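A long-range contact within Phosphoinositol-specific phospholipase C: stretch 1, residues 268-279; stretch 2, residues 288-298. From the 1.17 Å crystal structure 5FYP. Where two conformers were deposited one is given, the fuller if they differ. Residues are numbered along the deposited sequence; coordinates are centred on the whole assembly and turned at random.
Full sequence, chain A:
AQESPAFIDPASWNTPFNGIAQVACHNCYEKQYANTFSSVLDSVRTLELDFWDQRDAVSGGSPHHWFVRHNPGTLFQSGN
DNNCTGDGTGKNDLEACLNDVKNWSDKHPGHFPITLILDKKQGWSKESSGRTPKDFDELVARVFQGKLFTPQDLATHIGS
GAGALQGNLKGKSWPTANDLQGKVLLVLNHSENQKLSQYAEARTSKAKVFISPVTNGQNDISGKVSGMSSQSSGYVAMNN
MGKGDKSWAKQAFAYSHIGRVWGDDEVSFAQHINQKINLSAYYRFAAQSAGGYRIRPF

Stretch 1 268-279: SFAQHINQKINL
Stretch 2 (288-298) QSAGGYRIRPF

No direct hydrogen bond joins these two stretches; apolar packing and three bridging waters hold them, burying 564 Å² in total. The N-to-C directions of helix 269-274 and strand 295-297 differ by 34° (signed crossing -34°), nearer parallel than antiparallel, axes 10.8 Å apart. Phe269 CA lies 6.0 Å from Ser289 CA, Ala270 CA 5.4 Å from Ala290 CA, and Ile273 CA 5.8 Å from Phe298 CA. Ser268 (chi1 p) caps the helix, its OG accepting from Gln271 N at 3.0 Å.

Phe269 (t, chi2 41°) points toward stretch 2, buried against the type I' turn 290-293, whose Gly291 and Gly292 supply positive phi (57°, 85°). Its CD2 lies 3.7 Å from Ala290 CB, and its ring edge meets Tyr293 O, 3.4 Å from CE2. Ala270 CB meets Ala290 CB at 4.2 Å.

Ile273 (m, t) sets CD1 over one face of the Arg296 guanidinium and 3.5 Å from Arg296 CD. Arg296 (p, t, m) is steadied by NE donating to Pro297 O at 3.0 Å. C-terminal Phe298 (m, chi2 -67°) swings its ring to the helix end, CD1 3.5 Å from Ile273 O and CE1 3.5 Å from Ile277 O.

Water 2 links Ala270 N to Ser289 O; water 1 joins Phe269 N to Gln288 OE1. Water 3 accepts from Lys276 NZ, donates to Ile273 O and weakly reaches Phe298 O.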

ATOM      1  N   SER A 268       5.551  19.145  -6.640  1.00 11.58           N
ATOM      2  CA  SER A 268       5.338  18.424  -7.879  1.00 12.64           C
ATOM      3  C   SER A 268       5.871  17.007  -7.854  1.00 12.42           C
ATOM      4  O   SER A 268       6.737  16.654  -7.032  1.00 12.05           O
ATOM      5  CB  SER A 268       6.006  19.146  -9.033  1.00 12.98           C
ATOM      6  OG  SER A 268       7.406  18.991  -8.936  1.00 14.31           O
ATOM      7  N   PHE A 269       5.383  16.205  -8.787  1.00 10.88           N
ATOM      8  CA  PHE A 269       5.890  14.847  -8.944  1.00 11.52           C
ATOM      9  C   PHE A 269       7.375  14.861  -9.231  1.00 12.65           C
ATOM     10  O   PHE A 269       8.164  14.104  -8.637  1.00 12.23           O
ATOM     11  CB  PHE A 269       5.102  14.096 -10.029  1.00 10.98           C
ATOM     12  CG  PHE A 269       5.529  12.659 -10.274  1.00 10.51           C
ATOM     13  CD1 PHE A 269       5.858  11.789  -9.230  1.00 10.39           C
ATOM     14  CD2 PHE A 269       5.516  12.158 -11.571  1.00 10.05           C
ATOM     15  CE1 PHE A 269       6.209  10.478  -9.518  1.00  9.70           C
ATOM     16  CE2 PHE A 269       5.857  10.847 -11.847  1.00 11.74           C
ATOM     17  CZ  PHE A 269       6.206  10.005 -10.812  1.00 11.06           C
ATOM     18  N   ALA A 270       7.822  15.763 -10.109  1.00 13.31           N
ATOM     19  CA  ALA A 270       9.248  15.858 -10.413  1.00 14.04           C
ATOM     20  C   ALA A 270      10.068  16.125  -9.174  1.00 14.32           C
ATOM     21  O   ALA A 270      11.141  15.548  -8.987  1.00 16.71           O
ATOM     22  CB  ALA A 270       9.503  16.932 -11.469  1.00 13.18           C
ATOM     23  N   GLN A 271       9.612  17.017  -8.318  1.00 14.13           N
ATOM     24  CA  GLN A 271      10.361  17.291  -7.104  1.00 12.07           C
ATOM     25  C   GLN A 271      10.358  16.083  -6.157  1.00 13.91           C
ATOM     26  O   GLN A 271      11.400  15.751  -5.559  1.00 13.35           O
ATOM     27  CB  GLN A 271       9.851  18.520  -6.415  1.00 11.63           C
ATOM     28  CG  GLN A 271      10.730  18.840  -5.248  1.00 18.61           C
ATOM     29  N   HIS A 272       9.220  15.405  -6.039  1.00 11.90           N
ATOM     30  CA  HIS A 272       9.209  14.170  -5.257  1.00 10.69           C
ATOM     31  C   HIS A 272      10.139  13.077  -5.779  1.00 10.88           C
ATOM     32  O   HIS A 272      10.731  12.338  -4.977  1.00 10.97           O
ATOM     33  CB  HIS A 272       7.772  13.662  -5.125  1.00  8.84           C
ATOM     34  CG  HIS A 272       6.947  14.493  -4.196  1.00 10.77           C
ATOM     35  ND1 HIS A 272       5.643  14.843  -4.458  1.00 11.30           N
ATOM     36  CD2 HIS A 272       7.261  15.064  -3.013  1.00 11.57           C
ATOM     37  CE1 HIS A 272       5.171  15.548  -3.448  1.00 11.40           C
ATOM     38  NE2 HIS A 272       6.134  15.696  -2.552  1.00 11.39           N
ATOM     39  N   ILE A 273      10.270  12.977  -7.094  1.00 11.22           N
ATOM     40  CA  ILE A 273      11.250  12.062  -7.685  1.00 11.83           C
ATOM     41  C   ILE A 273      12.658  12.419  -7.211  1.00 12.01           C
ATOM     42  O   ILE A 273      13.447  11.555  -6.844  1.00 12.56           O
ATOM     43  CB  ILE A 273      11.161  12.125  -9.228  1.00 12.23           C
ATOM     44  CG1 ILE A 273       9.831  11.490  -9.697  1.00 12.83           C
ATOM     45  CG2 ILE A 273      12.346  11.458  -9.879  1.00 14.23           C
ATOM     46  CD1 ILE A 273       9.494  11.766 -11.158  1.00 14.64           C
ATOM     47  N   ASN A 274      12.971  13.689  -7.258  0.50 11.60           N
ATOM     48  CA  ASN A 274      14.284  14.129  -6.831  0.50 13.27           C
ATOM     49  C   ASN A 274      14.534  13.843  -5.312  0.50 12.48           C
ATOM     50  O   ASN A 274      15.674  13.582  -4.899  0.50 15.01           O
ATOM     51  CB  ASN A 274      14.400  15.587  -7.219  0.50 11.94           C
ATOM     52  CG  ASN A 274      14.245  15.832  -8.768  0.50 12.21           C
ATOM     53  OD1 ASN A 274      14.492  14.951  -9.665  0.50 13.96           O
ATOM     54  ND2 ASN A 274      13.849  17.049  -9.078  0.50 10.58           N
ATOM     55  N   GLN A 275      13.439  13.793  -4.530  1.00 12.51           N
ATOM     56  CA  GLN A 275      13.438  13.457  -3.109  1.00 12.27           C
ATOM     57  C   GLN A 275      13.377  11.947  -2.806  1.00 10.25           C
ATOM     58  O   GLN A 275      13.282  11.541  -1.642  1.00 10.27           O
ATOM     59  CB  GLN A 275      12.310  14.230  -2.419  1.00 12.41           C
ATOM     60  CG  GLN A 275      12.565  15.745  -2.503  1.00 13.87           C
ATOM     61  CD  GLN A 275      11.415  16.650  -2.107  1.00 18.05           C
ATOM     62  OE1 GLN A 275      10.268  16.280  -1.959  1.00 16.42           O
ATOM     63  NE2 GLN A 275      11.778  17.897  -1.870  1.00 35.72           N
ATOM     64  N   LYS A 276      13.458  11.134  -3.857  1.00  9.58           N
ATOM     65  CA  LYS A 276      13.577   9.669  -3.742  1.00  8.44           C
ATOM     66  C   LYS A 276      12.357   9.009  -3.105  1.00  7.84           C
ATOM     67  O   LYS A 276      12.469   8.032  -2.383  1.00  8.44           O
ATOM     68  CB  LYS A 276      14.856   9.227  -3.024  1.00  9.59           C
ATOM     69  CG  LYS A 276      16.128   9.754  -3.643  1.00 12.03           C
ATOM     70  CD  LYS A 276      16.362   9.265  -5.062  1.00 15.18           C
ATOM     71  CE  LYS A 276      17.738   9.689  -5.517  1.00 22.45           C
ATOM     72  NZ  LYS A 276      17.875   9.747  -6.965  1.00 17.46           N
ATOM     73  N   ILE A 277      11.186   9.561  -3.421  1.00  7.61           N
ATOM     74  CA  ILE A 277       9.920   9.053  -2.900  1.00  7.59           C
ATOM     75  C   ILE A 277       9.334   8.076  -3.915  1.00  7.28           C
ATOM     76  O   ILE A 277       9.047   8.452  -5.059  1.00  8.51           O
ATOM     77  CB  ILE A 277       8.951  10.193  -2.623  1.00  7.92           C
ATOM     78  CG1 ILE A 277       9.525  11.122  -1.527  1.00  8.16           C
ATOM     79  CG2 ILE A 277       7.584   9.658  -2.277  1.00  7.79           C
ATOM     80  CD1 ILE A 277       8.920  12.514  -1.509  1.00  9.50           C
ATOM     81  N   ASN A 278       9.083   6.842  -3.496  1.00  7.02           N
ATOM     82  CA  ASN A 278       8.449   5.886  -4.417  1.00  7.30           C
ATOM     83  C   ASN A 278       7.001   6.200  -4.721  1.00  7.27           C
ATOM     84  O   ASN A 278       6.596   6.094  -5.886  1.00  8.68           O
ATOM     85  CB  ASN A 278       8.510   4.463  -3.884  1.00  7.04           C
ATOM     86  CG  ASN A 278       9.908   3.894  -3.846  1.00  7.09           C
ATOM     87  OD1 ASN A 278      10.507   3.738  -2.771  1.00  7.56           O
ATOM     88  ND2 ASN A 278      10.427   3.524  -5.005  1.00  7.84           N
ATOM     89  N   LEU A 279       6.224   6.502  -3.689  1.00  6.85           N
ATOM     90  CA  LEU A 279       4.779   6.692  -3.853  1.00  6.80           C
ATOM     91  C   LEU A 279       4.408   8.069  -3.307  1.00  7.08           C
ATOM     92  O   LEU A 279       4.448   8.282  -2.090  1.00  7.66           O
ATOM     93  CB  LEU A 279       4.009   5.588  -3.117  1.00  6.73           C
ATOM     94  CG  LEU A 279       4.400   4.158  -3.419  1.00  7.24           C
ATOM     95  CD1 LEU A 279       3.643   3.186  -2.520  1.00  7.33           C
ATOM     96  CD2 LEU A 279       4.246   3.753  -4.882  1.00  8.06           C
ATOM     97  N   GLN A 288      -1.147  15.422 -11.831  1.00 10.50           N
ATOM     98  CA  GLN A 288       0.288  15.330 -11.628  1.00 10.97           C
ATOM     99  C   GLN A 288       0.941  14.520 -12.731  1.00 12.08           C
ATOM    100  O   GLN A 288       0.392  13.514 -13.190  1.00 13.71           O
ATOM    101  CB  GLN A 288       0.619  14.635 -10.292  1.00 10.99           C
ATOM    102  CG  GLN A 288      -0.227  15.108  -9.136  1.00 11.92           C
ATOM    103  CD  GLN A 288      -0.221  16.579  -8.904  1.00 14.21           C
ATOM    104  OE1 GLN A 288       0.788  17.240  -9.001  1.00 14.85           O
ATOM    105  NE2 GLN A 288      -1.382  17.113  -8.536  1.00 17.99           N
ATOM    106  N   SER A 289       2.143  14.943 -13.125  1.00 11.31           N
ATOM    107  CA  SER A 289       2.946  14.221 -14.086  1.00 11.88           C
ATOM    108  C   SER A 289       4.307  14.863 -14.149  1.00 11.70           C
ATOM    109  O   SER A 289       4.488  15.988 -13.692  1.00 13.68           O
ATOM    110  CB  SER A 289       2.325  14.239 -15.492  1.00 14.93           C
ATOM    111  OG  SER A 289       2.261  15.553 -16.026  1.00 19.06           O
ATOM    112  N   ALA A 290       5.248  14.125 -14.722  1.00 11.97           N
ATOM    113  CA  ALA A 290       6.580  14.639 -14.998  1.00 13.51           C
ATOM    114  C   ALA A 290       6.955  14.131 -16.364  1.00 14.12           C
ATOM    115  O   ALA A 290       7.034  12.924 -16.580  1.00 14.18           O
ATOM    116  CB  ALA A 290       7.571  14.161 -13.927  1.00 11.93           C
ATOM    117  N   GLY A 291       7.218  15.047 -17.287  1.00 16.61           N
ATOM    118  CA  GLY A 291       7.515  14.645 -18.672  1.00 16.08           C
ATOM    119  C   GLY A 291       6.420  13.805 -19.315  1.00 17.75           C
ATOM    120  O   GLY A 291       6.687  12.933 -20.141  1.00 19.07           O
ATOM    121  N   GLY A 292       5.180  14.042 -18.874  1.00 17.15           N
ATOM    122  CA  GLY A 292       4.007  13.303 -19.359  1.00 17.84           C
ATOM    123  C   GLY A 292       3.733  11.982 -18.671  1.00 15.81           C
ATOM    124  O   GLY A 292       2.754  11.312 -19.011  1.00 19.61           O
ATOM    125  N   TYR A 293       4.580  11.626 -17.700  1.00 13.70           N
ATOM    126  CA  TYR A 293       4.493  10.341 -17.042  1.00 12.65           C
ATOM    127  C   TYR A 293       4.049  10.479 -15.580  1.00 11.76           C
ATOM    128  O   TYR A 293       4.398  11.445 -14.895  1.00 13.24           O
ATOM    129  CB  TYR A 293       5.825   9.614 -17.089  1.00 13.46           C
ATOM    130  CG  TYR A 293       6.313   9.294 -18.485  1.00 15.56           C
ATOM    131  CD1 TYR A 293       5.537   8.532 -19.363  1.00 16.43           C
ATOM    132  CD2 TYR A 293       7.560   9.704 -18.898  1.00 18.34           C
ATOM    133  CE1 TYR A 293       5.981   8.233 -20.655  1.00 17.28           C
ATOM    134  CE2 TYR A 293       8.030   9.397 -20.182  1.00 15.08           C
ATOM    135  CZ  TYR A 293       7.222   8.645 -21.021  1.00 19.39           C
ATOM    136  OH  TYR A 293       7.692   8.350 -22.298  1.00 25.83           O
ATOM    137  N   ARG A 294       3.309   9.472 -15.115  1.00 10.25           N
ATOM    138  CA  ARG A 294       2.980   9.311 -13.692  1.00  9.72           C
ATOM    139  C   ARG A 294       3.714   8.161 -13.036  1.00  9.72           C
ATOM    140  O   ARG A 294       3.607   7.984 -11.825  1.00 10.47           O
ATOM    141  CB  ARG A 294       1.482   9.180 -13.462  1.00  9.58           C
ATOM    142  CG  ARG A 294       0.688  10.360 -13.982  1.00 10.36           C
ATOM    143  CD  ARG A 294      -0.689  10.472 -13.317  1.00 10.63           C
ATOM    144  NE  ARG A 294      -1.571  11.362 -14.067  1.00 10.67           N
ATOM    145  CZ  ARG A 294      -2.232  11.022 -15.170  1.00 11.93           C
ATOM    146  NH1 ARG A 294      -2.244   9.791 -15.614  1.00 10.48           N
ATOM    147  NH2 ARG A 294      -2.921  11.958 -15.825  1.00 13.43           N
ATOM    148  N   ILE A 295       4.468   7.375 -13.821  1.00  9.98           N
ATOM    149  CA  ILE A 295       5.287   6.271 -13.320  1.00  9.58           C
ATOM    150  C   ILE A 295       6.580   6.315 -14.109  1.00 10.28           C
ATOM    151  O   ILE A 295       6.558   6.298 -15.351  1.00 11.41           O
ATOM    152  CB  ILE A 295       4.617   4.887 -13.482  1.00  9.18           C
ATOM    153  CG1 ILE A 295       3.306   4.827 -12.688  1.00  9.73           C
ATOM    154  CG2 ILE A 295       5.571   3.775 -13.112  1.00  8.94           C
ATOM    155  CD1 ILE A 295       2.626   3.498 -12.693  1.00 11.20           C
ATOM    156  N   ARG A 296       7.711   6.387 -13.422  0.50 10.62           N
ATOM    157  CA  ARG A 296       9.002   6.405 -14.105  0.50 12.02           C
ATOM    158  C   ARG A 296      10.106   6.028 -13.155  0.50 10.79           C
ATOM    159  O   ARG A 296       9.980   6.204 -11.952  0.50 10.42           O
ATOM    160  CB  ARG A 296       9.303   7.767 -14.692  0.50 12.80           C
ATOM    161  CG  ARG A 296       9.030   8.913 -13.790  0.50 14.66           C
ATOM    162  CD  ARG A 296       9.729  10.156 -14.282  0.50 13.79           C
ATOM    163  NE  ARG A 296      11.129  10.123 -13.869  0.50 12.24           N
ATOM    164  CZ  ARG A 296      11.977  11.135 -13.944  0.50 14.19           C
ATOM    165  NH1 ARG A 296      11.612  12.322 -14.461  0.50 13.93           N
ATOM    166  NH2 ARG A 296      13.200  10.925 -13.469  0.50 13.93           N
ATOM    167  N   PRO A 297      11.223   5.537 -13.696  1.00 10.90           N
ATOM    168  CA  PRO A 297      12.386   5.351 -12.841  1.00 11.78           C
ATOM    169  C   PRO A 297      12.864   6.678 -12.247  1.00 12.09           C
ATOM    170  O   PRO A 297      12.692   7.727 -12.871  1.00 14.17           O
ATOM    171  CB  PRO A 297      13.459   4.811 -13.822  1.00 12.96           C
ATOM    172  CG  PRO A 297      12.701   4.312 -14.987  1.00 13.47           C
ATOM    173  CD  PRO A 297      11.506   5.189 -15.106  1.00 12.56           C
ATOM    174  N   PHE A 298      13.479   6.635 -11.069  1.00 12.56           N
ATOM    175  CA  PHE A 298      14.112   7.832 -10.495  1.00 13.51           C
ATOM    176  C   PHE A 298      15.143   8.446 -11.393  1.00 20.38           C
ATOM    177  O   PHE A 298      15.375   9.649 -11.270  1.00 29.77           O
ATOM    178  CB  PHE A 298      14.803   7.479  -9.184  1.00 12.24           C
ATOM    179  CG  PHE A 298      13.853   7.179  -8.062  1.00 11.22           C
ATOM    180  CD1 PHE A 298      13.032   8.160  -7.526  1.00 11.30           C
ATOM    181  CD2 PHE A 298      13.769   5.913  -7.542  1.00 12.39           C
ATOM    182  CE1 PHE A 298      12.150   7.866  -6.500  1.00 11.00           C
ATOM    183  CE2 PHE A 298      12.907   5.619  -6.508  1.00 11.65           C
ATOM    184  CZ  PHE A 298      12.081   6.588  -5.990  1.00 11.07           C
ATOM    185  OXT PHE A 298      15.715   7.744 -12.186  1.00 23.18           O
TER
HETATM  186  O   HOH W   1       3.146  16.942 -10.489  1.00 14.82           O
HETATM  187  O   HOH W   2       6.239  17.345 -11.993  1.00 17.88           O
HETATM  188  O   HOH W   3      15.811  10.968  -8.212  1.00 20.22           O